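Local coordinates for outer membrane protein assembly factor BamA (Haemophilus ducreyi, PDB 4K3C) that probably acts within the Bam complex to assemble beta-barrel proteins and insert them into the outer membrane, at residues Lys272-Glu283 with Ile293-Gln304; Gly404-Tyr412 with Pro421-Asn429. All coordinates share one frame; numbering follows the deposited sequence.

Contact 1 (Lys272-Glu283 with Ile293-Gln304)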
loop_
_atom_site.group_PDB
_atom_site.type_symbol
_atom_site.label_atom_id
_atom_site.label_comp_id
_atom_site.label_asym_id
_atom_site.label_seq_id
_atom_site.Cartn_x
_atom_site.Cartn_y
_atom_site.Cartn_z
ATOM N N LYS A 272 -21.247 -18.618 -6.078
ATOM C CA LYS A 272 -21.945 -19.762 -6.638
ATOM C C LYS A 272 -20.904 -20.842 -6.875
ATOM O O LYS A 272 -19.888 -20.589 -7.526
ATOM C CB LYS A 272 -22.650 -19.371 -7.941
ATOM C CG LYS A 272 -23.580 -20.433 -8.512
ATOM C CD LYS A 272 -24.174 -20.039 -9.876
ATOM C CE LYS A 272 -24.987 -18.738 -9.820
ATOM N NZ LYS A 272 -24.142 -17.509 -9.963
ATOM N N LEU A 273 -21.135 -22.037 -6.331
ATOM C CA LEU A 273 -20.163 -23.120 -6.462
ATOM C C LEU A 273 -20.717 -24.338 -7.195
ATOM O O LEU A 273 -21.832 -24.785 -6.931
ATOM C CB LEU A 273 -19.580 -23.506 -5.098
ATOM C CG LEU A 273 -18.570 -22.498 -4.520
ATOM C CD1 LEU A 273 -19.244 -21.305 -3.851
ATOM C CD2 LEU A 273 -17.567 -23.168 -3.571
ATOM N N ARG A 274 -19.923 -24.851 -8.133
ATOM C CA ARG A 274 -20.257 -26.035 -8.925
ATOM C C ARG A 274 -19.068 -27.002 -8.821
ATOM O O ARG A 274 -17.998 -26.615 -8.318
ATOM C CB ARG A 274 -20.522 -25.640 -10.384
ATOM C CG ARG A 274 -19.265 -25.308 -11.206
ATOM C CD ARG A 274 -19.527 -24.280 -12.313
ATOM N NE ARG A 274 -20.591 -24.700 -13.224
ATOM C CZ ARG A 274 -21.315 -23.868 -13.974
ATOM N NH1 ARG A 274 -21.099 -22.555 -13.925
ATOM N NH2 ARG A 274 -22.264 -24.353 -14.774
ATOM N N ASN A 275 -19.244 -28.235 -9.307
ATOM C CA ASN A 275 -18.267 -29.295 -9.080
ATOM C C ASN A 275 -18.374 -29.559 -7.582
ATOM O O ASN A 275 -19.461 -29.886 -7.097
ATOM C CB ASN A 275 -16.854 -28.863 -9.548
ATOM C CG ASN A 275 -15.777 -29.931 -9.349
ATOM O OD1 ASN A 275 -15.818 -30.714 -8.403
ATOM N ND2 ASN A 275 -14.782 -29.933 -10.234
ATOM N N VAL A 276 -17.279 -29.347 -6.850
ATOM C CA VAL A 276 -17.189 -29.672 -5.421
ATOM C C VAL A 276 -17.441 -31.152 -5.207
ATOM O O VAL A 276 -18.591 -31.566 -5.023
ATOM C CB VAL A 276 -18.178 -28.882 -4.561
ATOM C CG1 VAL A 276 -17.737 -28.940 -3.119
ATOM C CG2 VAL A 276 -18.259 -27.439 -5.020
ATOM N N GLU A 277 -16.365 -31.940 -5.207
ATOM C CA GLU A 277 -16.492 -33.392 -5.350
ATOM C C GLU A 277 -16.838 -34.121 -4.070
ATOM O O GLU A 277 -16.696 -35.338 -3.991
ATOM C CB GLU A 277 -15.267 -34.016 -6.040
ATOM C CG GLU A 277 -14.079 -34.337 -5.149
ATOM C CD GLU A 277 -13.677 -35.798 -5.252
ATOM O OE1 GLU A 277 -14.552 -36.668 -5.055
ATOM O OE2 GLU A 277 -12.489 -36.074 -5.537
ATOM N N ARG A 278 -17.315 -33.369 -3.086
ATOM C CA ARG A 278 -17.893 -33.941 -1.870
ATOM C C ARG A 278 -16.886 -34.634 -0.965
ATOM O O ARG A 278 -16.621 -35.827 -1.102
ATOM C CB ARG A 278 -19.073 -34.873 -2.184
ATOM C CG ARG A 278 -19.780 -35.407 -0.949
ATOM C CD ARG A 278 -21.030 -36.209 -1.299
ATOM N NE ARG A 278 -21.760 -36.583 -0.091
ATOM C CZ ARG A 278 -22.236 -37.798 0.157
ATOM N NH1 ARG A 278 -22.079 -38.776 -0.724
ATOM N NH2 ARG A 278 -22.875 -38.031 1.292
ATOM N N GLU A 279 -16.332 -33.872 -0.029
ATOM C CA GLU A 279 -15.498 -34.458 1.002
ATOM C C GLU A 279 -16.003 -34.162 2.424
ATOM O O GLU A 279 -16.948 -33.407 2.627
ATOM C CB GLU A 279 -14.028 -34.057 0.817
ATOM C CG GLU A 279 -13.676 -32.664 1.275
ATOM C CD GLU A 279 -13.501 -32.581 2.772
ATOM O OE1 GLU A 279 -14.263 -31.826 3.400
ATOM O OE2 GLU A 279 -12.643 -33.301 3.322
ATOM N N TYR A 280 -15.320 -34.748 3.396
ATOM C CA TYR A 280 -15.782 -34.842 4.773
ATOM C C TYR A 280 -16.060 -33.523 5.493
ATOM O O TYR A 280 -17.197 -33.260 5.874
ATOM C CB TYR A 280 -14.781 -35.676 5.564
ATOM C CG TYR A 280 -15.099 -35.760 7.021
ATOM C CD1 TYR A 280 -16.080 -36.608 7.478
ATOM C CD2 TYR A 280 -14.402 -34.997 7.945
ATOM C CE1 TYR A 280 -16.372 -36.689 8.810
ATOM C CE2 TYR A 280 -14.684 -35.075 9.285
ATOM C CZ TYR A 280 -15.673 -35.923 9.709
ATOM O OH TYR A 280 -15.967 -35.997 11.037
ATOM N N THR A 281 -15.023 -32.713 5.697
ATOM C CA THR A 281 -15.162 -31.411 6.349
ATOM C C THR A 281 -16.088 -30.467 5.586
ATOM O O THR A 281 -16.846 -29.693 6.183
ATOM C CB THR A 281 -13.805 -30.745 6.486
ATOM O OG1 THR A 281 -13.060 -31.420 7.504
ATOM C CG2 THR A 281 -13.952 -29.261 6.850
ATOM N N ARG A 282 -16.024 -30.531 4.259
ATOM C CA ARG A 282 -16.884 -29.705 3.419
ATOM C C ARG A 282 -18.338 -30.026 3.634
ATOM O O ARG A 282 -19.156 -29.119 3.719
ATOM C CB ARG A 282 -16.567 -29.921 1.955
ATOM C CG ARG A 282 -15.336 -29.210 1.500
ATOM C CD ARG A 282 -15.166 -29.465 0.035
ATOM N NE ARG A 282 -14.097 -28.675 -0.544
ATOM C CZ ARG A 282 -13.544 -28.954 -1.713
ATOM N NH1 ARG A 282 -13.968 -30.012 -2.408
ATOM N NH2 ARG A 282 -12.574 -28.177 -2.175
ATOM N N GLU A 283 -18.648 -31.319 3.701
ATOM C CA GLU A 283 -20.017 -31.792 3.925
ATOM C C GLU A 283 -20.608 -31.142 5.172
ATOM O O GLU A 283 -21.782 -30.729 5.200
ATOM C CB GLU A 283 -20.042 -33.318 4.074
ATOM C CG GLU A 283 -20.621 -34.051 2.876
ATOM C CD GLU A 283 -21.816 -34.862 3.244
ATOM O OE1 GLU A 283 -22.474 -34.487 4.232
ATOM O OE2 GLU A 283 -22.096 -35.875 2.568
ATOM N N ILE A 293 -28.056 -33.204 -0.480
ATOM C CA ILE A 293 -26.926 -33.934 -1.049
ATOM C C ILE A 293 -27.397 -35.122 -1.884
ATOM O O ILE A 293 -26.978 -35.290 -3.033
ATOM C CB ILE A 293 -25.979 -34.461 0.054
ATOM C CG1 ILE A 293 -25.488 -33.324 0.948
ATOM C CG2 ILE A 293 -24.791 -35.190 -0.556
ATOM C CD1 ILE A 293 -24.950 -33.798 2.270
ATOM N N ASN A 294 -28.279 -35.925 -1.288
ATOM C CA ASN A 294 -28.750 -37.205 -1.841
ATOM C C ASN A 294 -27.683 -38.105 -2.484
ATOM O O ASN A 294 -27.392 -37.989 -3.673
ATOM C CB ASN A 294 -30.001 -37.038 -2.737
ATOM N N PRO A 295 -27.038 -39.041 -1.805
ATOM C CA PRO A 295 -26.220 -39.929 -2.653
ATOM C C PRO A 295 -27.143 -40.486 -3.741
ATOM O O PRO A 295 -28.200 -39.901 -3.928
ATOM C CB PRO A 295 -25.757 -41.011 -1.701
ATOM C CG PRO A 295 -26.659 -40.925 -0.547
ATOM C CD PRO A 295 -27.117 -39.530 -0.423
ATOM N N GLN A 296 -26.897 -41.638 -4.349
ATOM C CA GLN A 296 -25.697 -42.070 -5.080
ATOM C C GLN A 296 -24.946 -40.966 -5.836
ATOM O O GLN A 296 -23.989 -41.236 -6.563
ATOM C CB GLN A 296 -26.051 -43.208 -6.047
ATOM N N ASN A 297 -25.375 -39.725 -5.652
ATOM C CA ASN A 297 -24.663 -38.596 -6.230
ATOM C C ASN A 297 -23.349 -38.363 -5.497
ATOM O O ASN A 297 -23.331 -38.145 -4.284
ATOM C CB ASN A 297 -25.511 -37.316 -6.168
ATOM C CG ASN A 297 -26.791 -37.404 -6.997
ATOM O OD1 ASN A 297 -27.079 -38.423 -7.632
ATOM N ND2 ASN A 297 -27.572 -36.328 -6.980
ATOM N N SER A 298 -22.244 -38.443 -6.230
ATOM C CA SER A 298 -21.028 -37.792 -5.776
ATOM C C SER A 298 -21.286 -36.337 -6.111
ATOM O O SER A 298 -22.199 -36.043 -6.890
ATOM C CB SER A 298 -19.794 -38.307 -6.517
ATOM O OG SER A 298 -19.831 -37.969 -7.891
ATOM N N HIS A 299 -20.518 -35.431 -5.515
ATOM C CA HIS A 299 -20.703 -33.990 -5.734
ATOM C C HIS A 299 -22.008 -33.431 -5.154
ATOM O O HIS A 299 -22.962 -34.170 -4.900
ATOM C CB HIS A 299 -20.569 -33.639 -7.217
ATOM C CG HIS A 299 -19.312 -34.161 -7.843
ATOM N ND1 HIS A 299 -19.100 -35.503 -8.086
ATOM C CD2 HIS A 299 -18.193 -33.524 -8.266
ATOM C CE1 HIS A 299 -17.909 -35.668 -8.633
ATOM N NE2 HIS A 299 -17.337 -34.483 -8.751
ATOM N N TYR A 300 -22.041 -32.123 -4.928
ATOM C CA TYR A 300 -23.207 -31.506 -4.310
ATOM C C TYR A 300 -24.095 -30.804 -5.313
ATOM O O TYR A 300 -23.614 -30.255 -6.302
ATOM C CB TYR A 300 -22.775 -30.479 -3.271
ATOM C CG TYR A 300 -21.873 -31.028 -2.208
ATOM C CD1 TYR A 300 -22.374 -31.828 -1.187
ATOM C CD2 TYR A 300 -20.523 -30.747 -2.216
ATOM C CE1 TYR A 300 -21.543 -32.341 -0.210
ATOM C CE2 TYR A 300 -19.694 -31.242 -1.246
ATOM C CZ TYR A 300 -20.208 -32.038 -0.253
ATOM O OH TYR A 300 -19.368 -32.527 0.700
ATOM N N ASP A 301 -25.397 -30.813 -5.045
ATOM C CA ASP A 301 -26.306 -29.925 -5.753
ATOM C C ASP A 301 -25.808 -28.527 -5.430
ATOM O O ASP A 301 -25.706 -28.157 -4.259
ATOM C CB ASP A 301 -27.752 -30.107 -5.275
ATOM C CG ASP A 301 -28.263 -31.528 -5.467
ATOM O OD1 ASP A 301 -27.691 -32.263 -6.300
ATOM O OD2 ASP A 301 -29.239 -31.910 -4.783
ATOM N N ARG A 302 -25.479 -27.773 -6.472
ATOM C CA ARG A 302 -24.776 -26.502 -6.347
ATOM C C ARG A 302 -25.204 -25.598 -5.181
ATOM O O ARG A 302 -26.348 -25.619 -4.732
ATOM C CB ARG A 302 -24.796 -25.753 -7.682
ATOM C CG ARG A 302 -24.290 -26.603 -8.850
ATOM C CD ARG A 302 -24.065 -25.775 -10.116
ATOM N NE ARG A 302 -25.292 -25.185 -10.650
ATOM C CZ ARG A 302 -25.386 -24.619 -11.849
ATOM N NH1 ARG A 302 -26.541 -24.105 -12.258
ATOM N NH2 ARG A 302 -24.325 -24.573 -12.645
ATOM N N ILE A 303 -24.238 -24.812 -4.716
ATOM C CA ILE A 303 -24.280 -24.081 -3.461
ATOM C C ILE A 303 -24.243 -22.599 -3.801
ATOM O O ILE A 303 -23.507 -22.207 -4.694
ATOM C CB ILE A 303 -23.004 -24.437 -2.662
ATOM C CG1 ILE A 303 -22.934 -25.948 -2.415
ATOM C CG2 ILE A 303 -22.912 -23.651 -1.368
ATOM C CD1 ILE A 303 -21.566 -26.454 -2.010
ATOM N N GLN A 304 -25.035 -21.778 -3.114
ATOM C CA GLN A 304 -25.100 -20.329 -3.389
ATOM C C GLN A 304 -25.248 -19.572 -2.076
ATOM O O GLN A 304 -25.703 -20.147 -1.096
ATOM C CB GLN A 304 -26.312 -19.961 -4.268
ATOM C CG GLN A 304 -26.375 -20.575 -5.657
ATOM C CD GLN A 304 -27.299 -19.783 -6.591
ATOM O OE1 GLN A 304 -27.464 -18.580 -6.414
ATOM N NE2 GLN A 304 -27.900 -20.456 -7.583
#
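Leu273 and Ile303 form an antiparallel hydrogen-bonded pair at the end of two barrel strands, 260-274 and 303-317. Leu273 N donates to Ile303 O over 2.9 Å and Ile303 N returns the bond to Leu273 O at 3.3 Å. Beyond this pair the pairing frays: Tyr300 N reaches Val276 O only weakly.

Aromatic contacts take over in the loop. The buried Tyr300 ring carries Arg278 CB over one face, 4.0 Å from its centroid and 26° off the normal. At the ring edge Val276 CG1 touches CD2, while Glu283 CG packs by the hydroxyl. The His299 ring receives Glu277 CA over one face, with the centroid at 3.7 Å, and has Asn275 OD1 at its edge; Ser298 OG shares a hydrogen bond with His299 ND1.

Charge is handled in two ways. The Arg278 chain runs extended from a CG anti to the backbone N (chi1 -175°), and its NE and NH2 grip Glu283 OE2 side-on, with NH2 at 2.6 Å in a salt bridge. Ile293 lays CG2 over a face of this guanidinium, and Tyr413 adds a cation-pi contact. Glu279 sits at the N-cap of helix 280-288, though its bond from Arg282 N is modelled too short to be reliable in detail. Where the strands end, the exposed Arg274 and Arg302 instead run side by side, guanidinium planes 79° apart, so two like charges meet.

The 272-304 region belongs to an extracellular loop of the barrel, L4 in BamA nomenclature, with its short helix. Its inner part buries Arg278 and Glu283, whose charges probably offset each other, against Tyr300 and Ile293. Exposed at the strand ends, Arg274 and Arg302 are probably tolerated through solvent screening.

Contact 2 (Gly404-Tyr412 with Pro421-Asn429)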
loop_
_atom_site.group_PDB
_atom_site.type_symbol
_atom_site.label_atom_id
_atom_site.label_comp_id
_atom_site.label_asym_id
_atom_site.label_seq_id
_atom_site.Cartn_x
_atom_site.Cartn_y
_atom_site.Cartn_z
ATOM N N GLY A 404 -0.056 -23.779 -1.458
ATOM C CA GLY A 404 -1.249 -24.419 -0.930
ATOM C C GLY A 404 -1.091 -25.878 -0.568
ATOM O O GLY A 404 -2.081 -26.600 -0.469
ATOM N N SER A 405 0.151 -26.302 -0.354
ATOM C CA SER A 405 0.448 -27.688 -0.014
ATOM C C SER A 405 0.386 -27.953 1.483
ATOM O O SER A 405 0.382 -29.103 1.906
ATOM C CB SER A 405 1.818 -28.096 -0.561
ATOM O OG SER A 405 2.832 -27.255 -0.054
ATOM N N ILE A 406 0.323 -26.896 2.282
ATOM C CA ILE A 406 0.312 -27.030 3.739
ATOM C C ILE A 406 -1.050 -26.793 4.401
ATOM O O ILE A 406 -1.484 -25.659 4.537
ATOM C CB ILE A 406 1.293 -26.037 4.392
ATOM C CG1 ILE A 406 2.641 -26.072 3.681
ATOM C CG2 ILE A 406 1.451 -26.340 5.863
ATOM C CD1 ILE A 406 3.334 -27.382 3.806
ATOM N N GLY A 407 -1.699 -27.858 4.851
ATOM C CA GLY A 407 -2.901 -27.721 5.655
ATOM C C GLY A 407 -3.627 -29.045 5.774
ATOM O O GLY A 407 -3.120 -30.061 5.303
ATOM N N PRO A 408 -4.827 -29.044 6.383
ATOM C CA PRO A 408 -5.589 -30.296 6.507
ATOM C C PRO A 408 -5.904 -30.939 5.154
ATOM O O PRO A 408 -6.167 -30.250 4.166
ATOM C CB PRO A 408 -6.880 -29.868 7.217
ATOM C CG PRO A 408 -6.533 -28.578 7.909
ATOM C CD PRO A 408 -5.514 -27.906 7.022
ATOM N N LYS A 409 -5.862 -32.269 5.124
ATOM C CA LYS A 409 -6.105 -33.039 3.912
ATOM C C LYS A 409 -7.583 -33.384 3.712
ATOM O O LYS A 409 -8.342 -33.527 4.675
ATOM C CB LYS A 409 -5.258 -34.314 3.938
ATOM C CG LYS A 409 -3.753 -34.042 3.979
ATOM C CD LYS A 409 -3.335 -33.012 2.923
ATOM C CE LYS A 409 -1.853 -32.651 3.002
ATOM N NZ LYS A 409 -0.944 -33.825 2.798
ATOM N N ALA A 410 -7.986 -33.520 2.455
ATOM C CA ALA A 410 -9.354 -33.905 2.123
ATOM C C ALA A 410 -9.610 -35.372 2.449
ATOM O O ALA A 410 -8.689 -36.172 2.480
ATOM C CB ALA A 410 -9.624 -33.644 0.646
ATOM N N ILE A 411 -10.868 -35.722 2.691
ATOM C CA ILE A 411 -11.261 -37.123 2.844
ATOM C C ILE A 411 -12.534 -37.384 2.044
ATOM O O ILE A 411 -13.646 -37.086 2.498
ATOM C CB ILE A 411 -11.508 -37.505 4.315
ATOM C CG1 ILE A 411 -10.282 -37.180 5.165
ATOM C CG2 ILE A 411 -11.882 -38.986 4.434
ATOM C CD1 ILE A 411 -10.552 -37.282 6.645
ATOM N N TYR A 412 -12.364 -37.942 0.851
ATOM C CA TYR A 412 -13.481 -38.122 -0.067
ATOM C C TYR A 412 -14.311 -39.366 0.224
ATOM O O TYR A 412 -14.010 -40.133 1.141
ATOM C CB TYR A 412 -12.985 -38.151 -1.508
ATOM C CG TYR A 412 -12.197 -36.923 -1.891
ATOM C CD1 TYR A 412 -12.772 -35.669 -1.843
ATOM C CD2 TYR A 412 -10.886 -37.022 -2.311
ATOM C CE1 TYR A 412 -12.062 -34.545 -2.187
ATOM C CE2 TYR A 412 -10.169 -35.913 -2.664
ATOM C CZ TYR A 412 -10.757 -34.673 -2.600
ATOM O OH TYR A 412 -10.026 -33.561 -2.961
ATOM N N PRO A 421 -8.899 -41.128 2.463
ATOM C CA PRO A 421 -7.973 -40.039 2.809
ATOM C C PRO A 421 -7.147 -39.637 1.599
ATOM O O PRO A 421 -6.580 -40.493 0.930
ATOM C CB PRO A 421 -7.077 -40.663 3.882
ATOM C CG PRO A 421 -7.866 -41.837 4.402
ATOM C CD PRO A 421 -8.632 -42.352 3.237
ATOM N N SER A 422 -7.095 -38.344 1.314
ATOM C CA SER A 422 -6.465 -37.850 0.102
ATOM C C SER A 422 -5.206 -37.058 0.436
ATOM O O SER A 422 -4.928 -36.774 1.604
ATOM C CB SER A 422 -7.455 -36.975 -0.678
ATOM O OG SER A 422 -6.927 -36.559 -1.926
ATOM N N GLN A 423 -4.449 -36.708 -0.599
ATOM C CA GLN A 423 -3.267 -35.878 -0.425
ATOM C C GLN A 423 -3.637 -34.412 -0.613
ATOM O O GLN A 423 -2.975 -33.524 -0.076
ATOM C CB GLN A 423 -2.166 -36.282 -1.408
ATOM C CG GLN A 423 -0.745 -36.171 -0.845
ATOM C CD GLN A 423 -0.493 -37.115 0.332
ATOM O OE1 GLN A 423 -0.828 -36.803 1.479
ATOM N NE2 GLN A 423 0.109 -38.271 0.049
ATOM N N ASP A 424 -4.697 -34.178 -1.383
ATOM C CA ASP A 424 -5.247 -32.844 -1.596
ATOM C C ASP A 424 -5.375 -32.029 -0.313
ATOM O O ASP A 424 -5.909 -32.508 0.693
ATOM C CB ASP A 424 -6.642 -32.968 -2.198
ATOM C CG ASP A 424 -6.635 -33.640 -3.539
ATOM O OD1 ASP A 424 -5.636 -34.331 -3.821
ATOM O OD2 ASP A 424 -7.625 -33.474 -4.298
ATOM N N VAL A 425 -4.914 -30.784 -0.358
ATOM C CA VAL A 425 -5.103 -29.880 0.766
ATOM C C VAL A 425 -6.482 -29.236 0.719
ATOM O O VAL A 425 -6.801 -28.484 -0.195
ATOM C CB VAL A 425 -4.027 -28.795 0.777
ATOM C CG1 VAL A 425 -4.436 -27.622 1.658
ATOM C CG2 VAL A 425 -2.718 -29.393 1.253
ATOM N N ILE A 426 -7.303 -29.542 1.712
ATOM C CA ILE A 426 -8.646 -28.975 1.803
ATOM C C ILE A 426 -8.636 -27.636 2.579
ATOM O O ILE A 426 -9.534 -26.818 2.422
ATOM C CB ILE A 426 -9.632 -30.022 2.402
ATOM C CG1 ILE A 426 -10.917 -30.097 1.583
ATOM C CG2 ILE A 426 -9.869 -29.825 3.907
ATOM C CD1 ILE A 426 -11.404 -28.762 1.066
ATOM N N GLY A 427 -7.614 -27.410 3.407
ATOM C CA GLY A 427 -7.440 -26.130 4.066
ATOM C C GLY A 427 -7.932 -26.078 5.502
ATOM O O GLY A 427 -8.700 -26.946 5.927
ATOM N N GLY A 428 -7.502 -25.054 6.246
ATOM C CA GLY A 428 -7.814 -24.940 7.662
ATOM C C GLY A 428 -8.193 -23.535 8.076
ATOM O O GLY A 428 -8.014 -22.610 7.289
ATOM N N ASN A 429 -8.702 -23.374 9.302
ATOM C CA ASN A 429 -9.176 -22.072 9.773
ATOM C C ASN A 429 -8.189 -21.317 10.665
ATOM O O ASN A 429 -8.551 -20.320 11.315
ATOM C CB ASN A 429 -10.525 -22.192 10.483
ATOM C CG ASN A 429 -10.420 -22.932 11.798
ATOM O OD1 ASN A 429 -9.690 -23.919 11.913
ATOM N ND2 ASN A 429 -11.146 -22.461 12.798
#
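Pro408 O is gripped by two backbone donors: Ile426 N at 2.8 Å, in the carbonyl plane, and Gly427 N at 3.3 Å, tilted 20° from it. Further along, Ala410 N donates to Asp424 O and Ala410 O accepts from Ser422 N, each at 2.9 Å. The register slips by two residues between Lys409-Val425 and Ile411-Pro421, a beta bulge that coincides with the corner turned at Gln423 and Asp424.

Side chains add to the backbone bonds around the bulge. Tyr412 OH donates to Asp424 OD2 over 2.7 Å, arriving from above the carboxylate plane with ring and carboxylate nearly perpendicular (81°); Ala239 N is a second donor to that oxygen. Lys409 bends over the corner at chi2 (-48°), its CD close to Gln423 O and its NZ bonded weakly to OE1 of the poorly ordered Gln423. Ala410 CB meets Ile426 CG1 at 3.9 Å. Val425 CG2 lies against the carbonyl oxygens of Gly404 and Ser405.

Both segments belong to L6, the long extracellular loop between barrel strands 366-378 and 430-440. Helix 280-288 lies alongside, touching Ile411 through Tyr280 and Ile426 through Arg282, while Asn429, just before strand 430-440, packs its side chain on Tyr375 and Asn377 of strand 366-378.

Both contacts are partly buried and sit on the same side of the chain's centre, their own centres about 16 Å apart, in two extracellular loops of one barrel. Contact 1 starts from paired barrel strands and then relies on rings and an internal salt bridge; contact 2 belongs to a small hairpin beyond the barrel wall and is held chiefly by backbone hydrogen bonds. They meet directly: Tyr280 N lies 3.0 Å from Ile411 O, and Glu279 OE2 3.1 Å from Ile411 N, both probable hydrogen bonds. The start of helix 280-288 thus docks on the edge of strand 409-412, joining L4 to L6, and Glu279 CB touches Tyr412 CD1.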